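Local coordinates for protein PAN2-PAN3 deadenylation complex catalytic subunit pan2 (Neurospora crassa, PDB 4CZX) that probably shortens mRNA poly(A) tails as the catalytic subunit of the PAN deadenylation complex, the chain here being its N-terminal WD40 beta-propeller, at residues A303-D306 / N310-V313. Residues are numbered along the deposited sequence; the frame is centred on the assembly and turned at random.
Sequences ALAD and NTYV
Asp-306 reaches across from the end of strand 302-306 to the start of strand 310-315, where its carboxylate holds both the backbone N-H and the side-chain amide of Asn-310. Its CG sits between the backbone N and carbonyl carbon (chi1 70°), which swings the carboxylate over to the neighbouring strand. There Asp-306 OD1 accepts a hydrogen bond from the backbone N of Asn-310 at 2.8 Å, met from above the carboxylate plane, while OD2 offers its syn lone pair to Asn-310 ND2 at 3.0 Å, in a nearly straight bond (171°). The carboxylate and amide planes stand 75° apart, yet OD2 lies in the plane of that amide. OD1 also accepts from the N-H of Lys-308 in the turn, and OD2 from that of Gly-288; Gln-287 accepts from Asn-310 ND2 through its OE1 and bonds to Tyr-312 OH through its backbone N.

Further along the strands the hairpin is regular. Asp-306 N donates to Asn-310 O at 2.8 Å. Leu-304 and Tyr-312 form a hydrogen-bonded antiparallel pair, with Tyr-312 N to Leu-304 O at 2.8 Å. Leu-304 N returns a bond to Tyr-312 O at 3.0 Å. The Tyr-312 ring edge meets Asp-306 OD2 in the ring plane. On the other face, Ala-303, Ala-305 and Thr-311 pack against strands 32-35 and 41-45 of the next propeller blade. Strand 310-315 also bonds to N-terminal strand 10-16, the ring closure of a beta-propeller.

An alanine in place of Asp-306 would probably leave the N of Asn-310 without its acceptor and the Asn-310 amide freer to turn. The buried carboxylate, met by several N-H donors, is likely to be stabilised as an anion, tying the hairpin turn to the loop leading into strand 290-295.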
ATOM      1  N   ALA A 303     -20.095 -33.888  -4.239  1.00 29.15           N
ATOM      2  CA  ALA A 303     -19.054 -33.062  -3.618  1.00 29.01           C
ATOM      3  C   ALA A 303     -19.260 -32.956  -2.121  1.00 28.13           C
ATOM      4  O   ALA A 303     -20.387 -32.798  -1.664  1.00 32.08           O
ATOM      5  CB  ALA A 303     -19.030 -31.677  -4.241  1.00 25.68           C
ATOM      6  N   LEU A 304     -18.157 -33.014  -1.372  1.00 25.27           N
ATOM      7  CA  LEU A 304     -18.186 -32.956   0.083  1.00 24.41           C
ATOM      8  C   LEU A 304     -17.071 -32.045   0.584  1.00 30.66           C
ATOM      9  O   LEU A 304     -15.916 -32.217   0.193  1.00 33.45           O
ATOM     10  CB  LEU A 304     -18.018 -34.351   0.695  1.00 30.69           C
ATOM     11  CG  LEU A 304     -19.036 -35.459   0.414  1.00 35.27           C
ATOM     12  CD1 LEU A 304     -18.784 -36.142  -0.930  1.00 46.50           C
ATOM     13  CD2 LEU A 304     -19.003 -36.479   1.536  1.00 39.81           C
ATOM     14  N   ALA A 305     -17.402 -31.079   1.435  1.00 24.90           N
ATOM     15  CA  ALA A 305     -16.370 -30.233   2.024  1.00 29.48           C
ATOM     16  C   ALA A 305     -16.236 -30.567   3.496  1.00 31.69           C
ATOM     17  O   ALA A 305     -17.247 -30.799   4.165  1.00 32.29           O
ATOM     18  CB  ALA A 305     -16.695 -28.750   1.837  1.00 27.30           C
ATOM     19  N   ASP A 306     -14.998 -30.607   4.001  1.00 27.30           N
ATOM     20  CA  ASP A 306     -14.784 -30.978   5.398  1.00 24.30           C
ATOM     21  C   ASP A 306     -14.199 -29.831   6.216  1.00 29.02           C
ATOM     22  O   ASP A 306     -13.826 -28.787   5.671  1.00 32.60           O
ATOM     23  CB  ASP A 306     -13.901 -32.240   5.517  1.00 33.14           C
ATOM     24  CG  ASP A 306     -12.432 -32.016   5.130  1.00 37.47           C
ATOM     25  OD1 ASP A 306     -11.936 -30.870   5.092  1.00 32.29           O
ATOM     26  OD2 ASP A 306     -11.750 -33.032   4.871  1.00 42.16           O
ATOM     27  N   ASN A 310     -10.822 -29.251   3.050  1.00 32.39           N
ATOM     28  CA  ASN A 310     -10.821 -30.013   1.803  1.00 30.96           C
ATOM     29  C   ASN A 310     -12.191 -30.056   1.169  1.00 30.02           C
ATOM     30  O   ASN A 310     -13.194 -30.157   1.867  1.00 29.52           O
ATOM     31  CB  ASN A 310     -10.352 -31.450   2.024  1.00 32.82           C
ATOM     32  CG  ASN A 310      -9.040 -31.529   2.755  1.00 40.43           C
ATOM     33  OD1 ASN A 310      -8.003 -31.132   2.225  1.00 36.66           O
ATOM     34  ND2 ASN A 310      -9.071 -32.053   3.982  1.00 40.05           N
ATOM     35  N   THR A 311     -12.237 -29.976  -0.156  1.00 29.78           N
ATOM     36  CA  THR A 311     -13.451 -30.327  -0.881  1.00 30.24           C
ATOM     37  C   THR A 311     -13.127 -31.441  -1.865  1.00 32.97           C
ATOM     38  O   THR A 311     -12.165 -31.339  -2.629  1.00 31.39           O
ATOM     39  CB  THR A 311     -14.056 -29.134  -1.625  1.00 26.08           C
ATOM     40  OG1 THR A 311     -14.522 -28.176  -0.671  1.00 27.76           O
ATOM     41  CG2 THR A 311     -15.236 -29.581  -2.490  1.00 28.66           C
ATOM     42  N   TYR A 312     -13.932 -32.503  -1.815  1.00 30.33           N
ATOM     43  CA  TYR A 312     -13.727 -33.705  -2.610  1.00 33.27           C
ATOM     44  C   TYR A 312     -14.840 -33.869  -3.624  1.00 34.86           C
ATOM     45  O   TYR A 312     -15.984 -33.509  -3.356  1.00 34.58           O
ATOM     46  CB  TYR A 312     -13.699 -34.959  -1.734  1.00 33.22           C
ATOM     47  CG  TYR A 312     -12.732 -34.937  -0.580  1.00 34.29           C
ATOM     48  CD1 TYR A 312     -13.087 -34.371   0.636  1.00 39.71           C
ATOM     49  CD2 TYR A 312     -11.480 -35.516  -0.691  1.00 36.36           C
ATOM     50  CE1 TYR A 312     -12.211 -34.364   1.705  1.00 37.63           C
ATOM     51  CE2 TYR A 312     -10.596 -35.518   0.372  1.00 40.39           C
ATOM     52  CZ  TYR A 312     -10.967 -34.936   1.569  1.00 41.30           C
ATOM     53  OH  TYR A 312     -10.089 -34.923   2.629  1.00 40.66           O
ATOM     54  N   VAL A 313     -14.508 -34.426  -4.781  1.00 31.51           N
ATOM     55  CA  VAL A 313     -15.533 -34.875  -5.716  1.00 28.02           C
ATOM     56  C   VAL A 313     -15.423 -36.379  -5.862  1.00 32.48           C
ATOM     57  O   VAL A 313     -14.343 -36.907  -6.122  1.00 37.47           O
ATOM     58  CB  VAL A 313     -15.409 -34.198  -7.092  1.00 30.57           C
ATOM     59  CG1 VAL A 313     -16.269 -34.926  -8.139  1.00 35.45           C
ATOM     60  CG2 VAL A 313     -15.824 -32.749  -6.994  1.00 33.17           C
TER